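Local coordinates for protein DNA polymerase (Bacillus phage phi29, PDB 2PYJ) that replicates viral DNA by protein-primed, strand-displacing synthesis with high processivity and fidelity, and proofreads through a 3'-5' exonuclease activity, at residues G[284-289]-G[345-350]; G[301-306]-G[313-318]; G[126-131]-G[378-383]. The protein carries 2 engineered substitutions. All coordinates share one frame; numbering follows the deposited sequence.

Contact 1 (G[284-289]-G[345-350]); sequences HIQHIR and VEYISG. With EDO (1,2-ethanediol), chain V.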
# COMPACT_ATOMS: atom_id res chain seq x y z
N HIS G 284 9.53 -25.85 2.82
CA HIS G 284 8.28 -26.47 2.40
C HIS G 284 7.02 -25.81 2.94
O HIS G 284 7.04 -25.08 3.92
CB HIS G 284 8.29 -28.00 2.70
CG HIS G 284 8.07 -28.35 4.14
ND1 HIS G 284 9.08 -28.30 5.08
CD2 HIS G 284 6.97 -28.77 4.79
CE1 HIS G 284 8.59 -28.67 6.25
NE2 HIS G 284 7.31 -28.95 6.10
N ILE G 285 5.93 -26.06 2.23
CA ILE G 285 4.58 -25.74 2.68
C ILE G 285 3.86 -27.05 2.94
O ILE G 285 3.83 -27.94 2.07
CB ILE G 285 3.80 -24.96 1.61
CG1 ILE G 285 4.43 -23.57 1.40
CG2 ILE G 285 2.33 -24.87 1.99
CD1 ILE G 285 4.00 -22.89 0.10
N GLN G 286 3.30 -27.17 4.14
CA GLN G 286 2.60 -28.38 4.55
C GLN G 286 1.12 -28.13 4.78
O GLN G 286 0.74 -27.21 5.51
CB GLN G 286 3.20 -28.92 5.84
CG GLN G 286 2.47 -30.15 6.39
CD GLN G 286 2.88 -31.43 5.70
OE1 GLN G 286 4.06 -31.77 5.66
NE2 GLN G 286 1.90 -32.17 5.16
N HIS G 287 0.29 -28.97 4.16
CA HIS G 287 -1.15 -29.00 4.43
C HIS G 287 -1.40 -29.95 5.60
O HIS G 287 -1.06 -31.13 5.53
CB HIS G 287 -1.94 -29.44 3.19
CG HIS G 287 -3.44 -29.37 3.37
ND1 HIS G 287 -4.31 -30.14 2.63
CD2 HIS G 287 -4.20 -28.65 4.21
CE1 HIS G 287 -5.55 -29.88 3.00
NE2 HIS G 287 -5.51 -28.98 3.97
N ILE G 288 -1.95 -29.41 6.68
CA ILE G 288 -2.34 -30.21 7.85
C ILE G 288 -3.77 -29.94 8.27
O ILE G 288 -4.35 -28.90 7.95
CB ILE G 288 -1.42 -29.94 9.08
CG1 ILE G 288 -1.63 -28.51 9.63
CG2 ILE G 288 0.06 -30.20 8.73
CD1 ILE G 288 -0.97 -28.27 10.97
N ARG G 289 -4.35 -30.92 8.96
CA ARG G 289 -5.52 -30.73 9.80
C ARG G 289 -5.12 -31.12 11.22
O ARG G 289 -4.48 -32.15 11.42
CB ARG G 289 -6.70 -31.58 9.32
CG ARG G 289 -7.46 -30.97 8.13
CD ARG G 289 -8.67 -31.81 7.74
NE ARG G 289 -8.29 -33.00 6.97
CZ ARG G 289 -8.18 -33.05 5.64
NH1 ARG G 289 -8.42 -31.98 4.88
NH2 ARG G 289 -7.82 -34.19 5.05
N VAL G 345 -2.57 -34.51 14.72
CA VAL G 345 -2.08 -33.84 13.52
C VAL G 345 -2.14 -34.79 12.34
O VAL G 345 -1.57 -35.89 12.35
CB VAL G 345 -0.66 -33.26 13.70
CG1 VAL G 345 -0.27 -32.42 12.46
CG2 VAL G 345 -0.60 -32.40 14.96
N GLU G 346 -2.87 -34.37 11.32
CA GLU G 346 -2.98 -35.09 10.08
C GLU G 346 -2.14 -34.36 9.05
O GLU G 346 -2.50 -33.26 8.63
CB GLU G 346 -4.44 -35.15 9.64
CG GLU G 346 -4.70 -36.05 8.45
CD GLU G 346 -6.08 -35.88 7.88
OE1 GLU G 346 -6.95 -35.28 8.56
OE2 GLU G 346 -6.31 -36.36 6.76
N TYR G 347 -1.00 -34.95 8.68
CA TYR G 347 -0.15 -34.43 7.60
C TYR G 347 -0.69 -34.95 6.30
O TYR G 347 -0.65 -36.16 6.04
CB TYR G 347 1.30 -34.85 7.79
CG TYR G 347 1.93 -34.26 9.01
CD1 TYR G 347 1.93 -34.96 10.22
CD2 TYR G 347 2.51 -33.00 8.99
CE1 TYR G 347 2.49 -34.42 11.36
CE2 TYR G 347 3.08 -32.45 10.12
CZ TYR G 347 3.07 -33.16 11.31
OH TYR G 347 3.64 -32.63 12.44
N ILE G 348 -1.18 -34.05 5.47
CA ILE G 348 -1.93 -34.42 4.28
C ILE G 348 -1.03 -34.48 3.04
O ILE G 348 -0.93 -35.51 2.38
CB ILE G 348 -3.10 -33.44 4.05
CG1 ILE G 348 -4.02 -33.44 5.29
CG2 ILE G 348 -3.88 -33.82 2.76
CD1 ILE G 348 -4.91 -32.24 5.39
N SER G 349 -0.38 -33.36 2.74
CA SER G 349 0.49 -33.24 1.57
C SER G 349 1.14 -31.89 1.62
O SER G 349 0.89 -31.11 2.54
CB SER G 349 -0.31 -33.35 0.27
OG SER G 349 -1.06 -32.16 0.03
N GLY G 350 1.97 -31.61 0.63
CA GLY G 350 2.55 -30.29 0.52
C GLY G 350 3.44 -30.09 -0.68
O GLY G 350 3.41 -30.87 -1.64
C1 EDO V . 6.91 -31.57 9.74
O1 EDO V . 6.29 -31.22 10.98
C2 EDO V . 6.66 -30.49 8.69
O2 EDO V . 5.63 -30.88 7.76
O HOH W 1 -3.68 -31.53 0.34
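An antiparallel strand pair with a beta bulge joins His287 to both Ile348 and Ser349. Ile348 N donates to His287 O (2.9 Å) and His287 N to Ser349 O (2.8 Å), so two residues of 345-350 face one of 284-289. Beyond the bulge Arg289 and Glu346 form a hydrogen-bonded pair, with Glu346 N to Arg289 O at 2.7 Å. The bulge turns the Ile348 side chain toward the other strand. Its CD1 makes a CH-pi contact over the centre of one His287 ring face, 3.5 Å from the centroid, and also lies over the Arg289 guanidinium, 3.4 Å from CZ. Arg289, bent at chi3 (-77°), runs alongside Glu346 and grips it in a side-on salt bridge, NE to OE1 and NH2 to OE2 (3.1 Å each), from above the carboxylate plane. Asp325 holds Arg289 NH1 and His287 NE2. On the face of Gln286 and Ile288, the Tyr347 ring has Ile288 CG2 3.7 Å from CD2, while the Gln286 amide meets its edge almost perpendicularly. Gln286 NE2 donates to Gly273 O and His287 O, and OE1 accepts from Tyr275 N. This bulged antiparallel sheet is consistent with TPR1, an insertion of protein-primed family B polymerases.

Contact 2 (G[301-306]-G[313-318]); sequences TIQIKR and NEYLKS. With nucleotides of chain B.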
# COMPACT_ATOMS: atom_id res chain seq x y z
N THR G 301 -0.03 -17.30 18.11
CA THR G 301 0.50 -17.00 16.77
C THR G 301 -0.43 -17.41 15.63
O THR G 301 -0.18 -17.07 14.48
CB THR G 301 1.88 -17.69 16.53
OG1 THR G 301 1.71 -19.11 16.42
CG2 THR G 301 2.87 -17.36 17.63
N ILE G 302 -1.49 -18.16 15.95
CA ILE G 302 -2.38 -18.68 14.92
C ILE G 302 -3.67 -17.86 14.83
O ILE G 302 -4.40 -17.71 15.82
CB ILE G 302 -2.78 -20.15 15.20
CG1 ILE G 302 -1.55 -21.07 15.15
CG2 ILE G 302 -3.85 -20.62 14.19
CD1 ILE G 302 -1.84 -22.46 15.70
N GLN G 303 -3.94 -17.35 13.64
CA GLN G 303 -5.25 -16.79 13.34
C GLN G 303 -5.78 -17.46 12.07
O GLN G 303 -5.01 -17.77 11.16
CB GLN G 303 -5.19 -15.24 13.26
CG GLN G 303 -4.50 -14.67 12.07
CD GLN G 303 -4.70 -13.15 11.91
OE1 GLN G 303 -4.44 -12.60 10.85
NE2 GLN G 303 -5.14 -12.48 12.98
N ILE G 304 -7.08 -17.73 12.03
CA ILE G 304 -7.67 -18.52 10.94
C ILE G 304 -8.73 -17.71 10.22
O ILE G 304 -9.77 -17.37 10.79
CB ILE G 304 -8.28 -19.86 11.46
CG1 ILE G 304 -7.18 -20.76 12.06
CG2 ILE G 304 -8.97 -20.61 10.32
CD1 ILE G 304 -7.72 -22.01 12.77
N LYS G 305 -8.45 -17.42 8.95
CA LYS G 305 -9.36 -16.63 8.11
C LYS G 305 -10.24 -17.50 7.22
O LYS G 305 -9.92 -18.66 6.96
CB LYS G 305 -8.55 -15.64 7.25
CG LYS G 305 -7.82 -14.57 8.06
CD LYS G 305 -7.52 -13.35 7.21
CE LYS G 305 -6.55 -12.41 7.91
NZ LYS G 305 -6.94 -12.09 9.31
N ARG G 306 -11.35 -16.92 6.78
CA ARG G 306 -12.28 -17.58 5.84
C ARG G 306 -12.88 -18.88 6.41
O ARG G 306 -13.21 -19.81 5.67
CB ARG G 306 -11.60 -17.81 4.47
CG ARG G 306 -11.35 -16.50 3.71
CD ARG G 306 -10.52 -16.70 2.44
NE ARG G 306 -9.18 -17.19 2.73
CZ ARG G 306 -8.15 -16.43 3.10
NH1 ARG G 306 -8.28 -15.10 3.25
NH2 ARG G 306 -6.97 -17.00 3.34
N ASN G 313 -9.46 -12.18 12.58
CA ASN G 313 -8.42 -11.31 13.15
C ASN G 313 -7.94 -11.77 14.54
O ASN G 313 -7.02 -11.18 15.11
CB ASN G 313 -8.94 -9.87 13.27
CG ASN G 313 -10.13 -9.75 14.21
OD1 ASN G 313 -11.18 -10.30 13.94
ND2 ASN G 313 -9.95 -9.04 15.31
N GLU G 314 -8.58 -12.81 15.08
CA GLU G 314 -8.31 -13.26 16.44
C GLU G 314 -7.19 -14.29 16.52
O GLU G 314 -7.25 -15.33 15.88
CB GLU G 314 -9.57 -13.82 17.08
CG GLU G 314 -9.40 -14.19 18.55
CD GLU G 314 -10.61 -14.90 19.16
OE1 GLU G 314 -11.71 -14.88 18.55
OE2 GLU G 314 -10.44 -15.48 20.26
N TYR G 315 -6.19 -13.99 17.35
CA TYR G 315 -5.14 -14.95 17.65
C TYR G 315 -5.65 -15.95 18.68
O TYR G 315 -6.09 -15.59 19.79
CB TYR G 315 -3.84 -14.23 18.04
CG TYR G 315 -3.16 -13.71 16.80
CD1 TYR G 315 -3.32 -12.38 16.41
CD2 TYR G 315 -2.42 -14.56 15.97
CE1 TYR G 315 -2.73 -11.91 15.25
CE2 TYR G 315 -1.83 -14.08 14.81
CZ TYR G 315 -2.00 -12.75 14.46
OH TYR G 315 -1.42 -12.26 13.31
N LEU G 316 -5.62 -17.22 18.27
CA LEU G 316 -6.35 -18.28 18.95
C LEU G 316 -5.55 -18.98 20.06
O LEU G 316 -4.40 -19.36 19.86
CB LEU G 316 -6.83 -19.31 17.93
CG LEU G 316 -7.77 -18.81 16.82
CD1 LEU G 316 -7.98 -19.91 15.80
CD2 LEU G 316 -9.12 -18.32 17.41
N LYS G 317 -6.18 -19.15 21.21
CA LYS G 317 -5.64 -19.93 22.33
C LYS G 317 -5.86 -21.43 22.12
O LYS G 317 -5.12 -22.27 22.64
CB LYS G 317 -6.31 -19.51 23.64
CG LYS G 317 -5.94 -18.13 24.12
CD LYS G 317 -6.52 -17.85 25.50
CE LYS G 317 -6.19 -16.42 25.96
NZ LYS G 317 -6.70 -15.39 25.00
N SER G 318 -6.90 -21.75 21.37
CA SER G 318 -7.38 -23.11 21.21
C SER G 318 -8.12 -23.23 19.90
O SER G 318 -8.71 -22.25 19.43
CB SER G 318 -8.33 -23.46 22.37
OG SER G 318 -8.98 -24.71 22.17
P DA B 8 -5.73 -8.98 11.22
OP1 DA B 8 -5.05 -9.33 12.48
OP2 DA B 8 -6.67 -9.91 10.58
O5' DA B 8 -6.52 -7.62 11.46
C5' DA B 8 -5.99 -6.59 12.29
C4' DA B 8 -6.87 -5.36 12.16
O4' DA B 8 -6.69 -4.83 10.83
C3' DA B 8 -8.36 -5.64 12.33
O3' DA B 8 -8.85 -4.95 13.50
C2' DA B 8 -8.98 -5.12 11.03
C1' DA B 8 -7.89 -4.25 10.43
N9 DA B 8 -8.07 -4.20 8.98
C8 DA B 8 -8.22 -5.27 8.12
N7 DA B 8 -8.40 -4.92 6.87
C5 DA B 8 -8.41 -3.52 6.92
C6 DA B 8 -8.59 -2.52 5.93
N6 DA B 8 -8.78 -2.77 4.63
N1 DA B 8 -8.53 -1.23 6.32
C2 DA B 8 -8.33 -0.94 7.63
N3 DA B 8 -8.16 -1.78 8.65
C4 DA B 8 -8.21 -3.06 8.22
P DA B 7 -3.48 -11.69 5.92
OP1 DA B 7 -2.70 -12.63 6.77
OP2 DA B 7 -4.70 -12.16 5.28
O5' DA B 7 -3.86 -10.40 6.79
C5' DA B 7 -2.85 -9.78 7.58
C4' DA B 7 -3.35 -8.50 8.21
O4' DA B 7 -3.50 -7.49 7.21
C3' DA B 7 -4.72 -8.57 8.88
O3' DA B 7 -4.54 -8.58 10.26
C2' DA B 7 -5.47 -7.31 8.41
C1' DA B 7 -4.40 -6.53 7.68
N9 DA B 7 -4.81 -5.76 6.51
C8 DA B 7 -5.11 -6.24 5.26
N7 DA B 7 -5.43 -5.30 4.39
C5 DA B 7 -5.33 -4.14 5.13
C6 DA B 7 -5.55 -2.79 4.82
N6 DA B 7 -5.90 -2.36 3.61
N1 DA B 7 -5.37 -1.89 5.80
C2 DA B 7 -5.01 -2.30 7.02
N3 DA B 7 -4.78 -3.53 7.43
C4 DA B 7 -4.95 -4.41 6.44
O HOH W 2 -8.65 -16.82 14.14
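Tyr315 and Gln303 lie across from each other where two irregular segments of one loop meet, and a single direct backbone bond ties the segments together: Leu316 N to Ile302 O, 2.8 Å and nearly straight at 168°. Water 2 adds a bridge, donating to Glu314 O and accepting from Ile304 N. The aromatic contact is flat against flat. With CG between the backbone N and the carbonyl carbon (chi1 72°), the extended Gln303 chain is laid over one face of the Tyr315 ring; CB makes a CH-pi contact 4.1 Å from the centroid, and the amide, tilted only 15° from the ring plane, brings NE2 within 3.4 Å of CE1. Thr301 O approaches the ring edge, 3.4 Å from CE2. Two polar ends meet the DNA. Gln303 NE2 donates to OP1 of DA8 of chain B (3.2 Å), and Lys305 NZ reaches OP2 of the same phosphate while also donating to Gly312 O and, from above the amide plane, to Gln303 OE1 (3.0 Å), which should steady the amide. The closest apolar contact is between Ile304 and Leu316, whose CD1 atoms meet at 3.7 Å. The loop, consistent with part of TPR1 of protein-primed family B polymerases, thus contacts the DNA backbone. Ile304 packs on Ala324 and Leu326 of strand 324-329, Ile302 and Leu316 share Phe292 of strand 283-294, and Ile302 also meets Met336 of helix 330-339.

Contact 3 (G[126-131]-G[378-383]); sequences LPFPVK and IKQLAK. With DGT (2'-deoxyguanosine-5'-triphosphate), chain T; EDO (1,2-ethanediol), chain C.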
# COMPACT_ATOMS: atom_id res chain seq x y z
N LEU G 126 4.33 8.94 -7.61
CA LEU G 126 4.65 9.96 -6.61
C LEU G 126 3.50 10.09 -5.61
O LEU G 126 2.70 11.04 -5.67
CB LEU G 126 4.90 11.30 -7.28
CG LEU G 126 6.00 11.40 -8.35
CD1 LEU G 126 5.77 12.63 -9.24
CD2 LEU G 126 7.38 11.44 -7.72
N PRO G 127 3.38 9.12 -4.69
CA PRO G 127 2.22 9.06 -3.79
C PRO G 127 2.29 10.05 -2.61
O PRO G 127 2.26 9.64 -1.45
CB PRO G 127 2.25 7.61 -3.31
CG PRO G 127 3.68 7.28 -3.29
CD PRO G 127 4.32 8.01 -4.44
N PHE G 128 2.36 11.34 -2.93
CA PHE G 128 2.46 12.42 -1.94
C PHE G 128 1.61 13.59 -2.44
O PHE G 128 1.33 13.67 -3.65
CB PHE G 128 3.93 12.89 -1.81
CG PHE G 128 4.92 11.75 -1.76
CD1 PHE G 128 5.68 11.43 -2.88
CD2 PHE G 128 5.07 11.00 -0.61
CE1 PHE G 128 6.58 10.37 -2.84
CE2 PHE G 128 5.99 9.94 -0.57
CZ PHE G 128 6.73 9.63 -1.69
N PRO G 129 1.20 14.50 -1.53
CA PRO G 129 0.60 15.76 -2.01
C PRO G 129 1.57 16.61 -2.85
O PRO G 129 2.80 16.51 -2.68
CB PRO G 129 0.25 16.50 -0.71
CG PRO G 129 0.14 15.42 0.32
CD PRO G 129 1.19 14.43 -0.06
N VAL G 130 1.02 17.44 -3.73
CA VAL G 130 1.82 18.28 -4.62
C VAL G 130 2.81 19.17 -3.87
O VAL G 130 3.95 19.31 -4.30
CB VAL G 130 0.92 19.15 -5.58
CG1 VAL G 130 1.78 20.10 -6.39
CG2 VAL G 130 0.13 18.26 -6.51
N LYS G 131 2.37 19.77 -2.76
CA LYS G 131 3.24 20.66 -2.00
C LYS G 131 4.43 19.91 -1.37
O LYS G 131 5.52 20.45 -1.28
CB LYS G 131 2.45 21.42 -0.93
CG LYS G 131 1.50 22.47 -1.53
CD LYS G 131 1.50 23.78 -0.77
CE LYS G 131 0.85 24.89 -1.62
NZ LYS G 131 1.09 26.22 -1.07
N ILE G 378 11.73 11.36 -0.73
CA ILE G 378 12.80 10.63 -1.42
C ILE G 378 13.11 9.35 -0.66
O ILE G 378 13.24 8.27 -1.25
CB ILE G 378 14.09 11.51 -1.61
CG1 ILE G 378 13.74 12.87 -2.27
CG2 ILE G 378 15.17 10.77 -2.41
CD1 ILE G 378 12.84 12.76 -3.49
N LYS G 379 13.22 9.47 0.67
CA LYS G 379 13.38 8.31 1.54
C LYS G 379 12.20 7.36 1.41
O LYS G 379 12.37 6.15 1.24
CB LYS G 379 13.53 8.77 3.00
CG LYS G 379 13.65 7.62 4.00
CD LYS G 379 13.27 8.06 5.41
CE LYS G 379 14.44 8.13 6.34
NZ LYS G 379 14.59 6.86 7.13
N GLN G 380 10.99 7.92 1.50
CA GLN G 380 9.76 7.14 1.37
C GLN G 380 9.64 6.42 0.02
O GLN G 380 9.05 5.34 -0.06
CB GLN G 380 8.54 8.05 1.58
CG GLN G 380 8.39 8.54 3.02
CD GLN G 380 7.61 9.85 3.15
OE1 GLN G 380 6.69 10.12 2.39
NE2 GLN G 380 7.98 10.67 4.13
N LEU G 381 10.17 7.02 -1.04
CA LEU G 381 10.15 6.38 -2.36
C LEU G 381 11.08 5.17 -2.39
O LEU G 381 10.72 4.12 -2.91
CB LEU G 381 10.51 7.38 -3.48
CG LEU G 381 9.32 8.23 -4.00
CD1 LEU G 381 9.77 9.41 -4.85
CD2 LEU G 381 8.30 7.36 -4.77
N ALA G 382 12.27 5.33 -1.81
CA ALA G 382 13.27 4.23 -1.70
C ALA G 382 12.69 3.06 -0.91
O ALA G 382 12.83 1.90 -1.29
CB ALA G 382 14.51 4.76 -1.04
N LYS G 383 12.04 3.38 0.21
CA LYS G 383 11.30 2.41 1.02
C LYS G 383 10.25 1.65 0.19
O LYS G 383 10.12 0.43 0.30
CB LYS G 383 10.63 3.12 2.21
CG LYS G 383 9.64 2.28 3.01
CD LYS G 383 9.20 3.02 4.25
CE LYS G 383 8.03 2.35 4.93
NZ LYS G 383 7.85 2.90 6.32
PG DGT T . 10.98 1.56 8.13
O1G DGT T . 10.28 2.77 7.57
O2G DGT T . 12.46 1.77 8.21
O3G DGT T . 10.36 0.84 9.36
O3B DGT T . 10.77 0.50 6.92
PB DGT T . 9.76 -0.76 6.92
O1B DGT T . 9.88 -1.40 5.56
O2B DGT T . 9.88 -1.54 8.24
O3A DGT T . 8.29 -0.07 6.91
PA DGT T . 7.18 -0.27 8.06
O1A DGT T . 6.17 0.87 7.82
O2A DGT T . 7.83 -0.51 9.46
O5' DGT T . 6.41 -1.57 7.54
C5' DGT T . 6.79 -2.87 7.94
C4' DGT T . 6.61 -3.82 6.78
O4' DGT T . 5.23 -3.87 6.32
C3' DGT T . 7.45 -3.51 5.55
O3' DGT T . 8.82 -3.92 5.64
C2' DGT T . 6.70 -4.30 4.51
C1' DGT T . 5.24 -4.10 4.93
N9 DGT T . 4.82 -2.89 4.20
C8 DGT T . 4.76 -1.61 4.65
N7 DGT T . 4.37 -0.79 3.64
C5 DGT T . 4.19 -1.55 2.55
C6 DGT T . 3.78 -1.33 1.15
O6 DGT T . 3.50 -0.20 0.72
N1 DGT T . 3.74 -2.38 0.33
C2 DGT T . 4.04 -3.63 0.73
N2 DGT T . 3.95 -4.62 -0.17
N3 DGT T . 4.42 -3.92 2.02
C4 DGT T . 4.51 -2.92 2.93
C1 EDO C . 5.74 6.23 4.15
O1 EDO C . 6.18 5.34 3.12
C2 EDO C . 6.22 5.72 5.51
O2 EDO C . 7.65 5.71 5.55
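Leu126 and Leu381 have the nearest CA atoms of the two segments, 7.8 Å apart, where an inverse gamma turn centred on Pro127 and closed by Phe128 N to Leu126 O (2.8 Å) faces residues 378-383 of helix 376-393. With the backbones this far apart and no hydrogen bond across, side chains do the work. Phe128 points at the helix, and its ring meets Leu381 edge-on: CG of the leucine lies in the ring plane, 3.7 Å from CE1. The CD2 branch of Leu381 turns to Pro127 CD at 4.0 Å, and the CD1 branch reaches Leu126 CD2 at 4.3 Å, so this one leucine touches three successive residues of the turn. Next to it, Gln380 brings OE1 obliquely to within 3.0 Å of Phe128 CE2; the same oxygen accepts a hydrogen bond from Lys132. Two residues after Leu381, Lys383 extends to the nucleotide. Its chain is extended throughout, with CG anti to the backbone N (chi1 170°), and NZ donates to O1G (2.7 Å) and O1A (3.0 Å) of the bound dGTP. The contact thus joins the exonuclease region to the fingers helix that holds the nucleotide. Helix 130-137 backs Leu126 and Phe128 through Ile133, helix 160-182 packs on Leu126, and helix 361-373 lies against Ala382.

Contacts 1 and 2 belong to the same part of the fold: the loop of contact 2 runs between strand 283-294 and strand 324-329, which flanks the pair in contact 1, yet their nearest atoms are about 8 Å apart. Contact 1 is peripheral, its centre about 32 Å from that of the chain, and relies on strand hydrogen bonds and a salt bridge. Contact 2 is partly buried, its centre about 24 Å from the chain's; it has little backbone pairing and directs two side chains to one DNA phosphate. Contact 3 is buried, its centre at about 13 Å, and purely side-chain; it alone links the exonuclease and polymerisation regions, the other two lying within the latter.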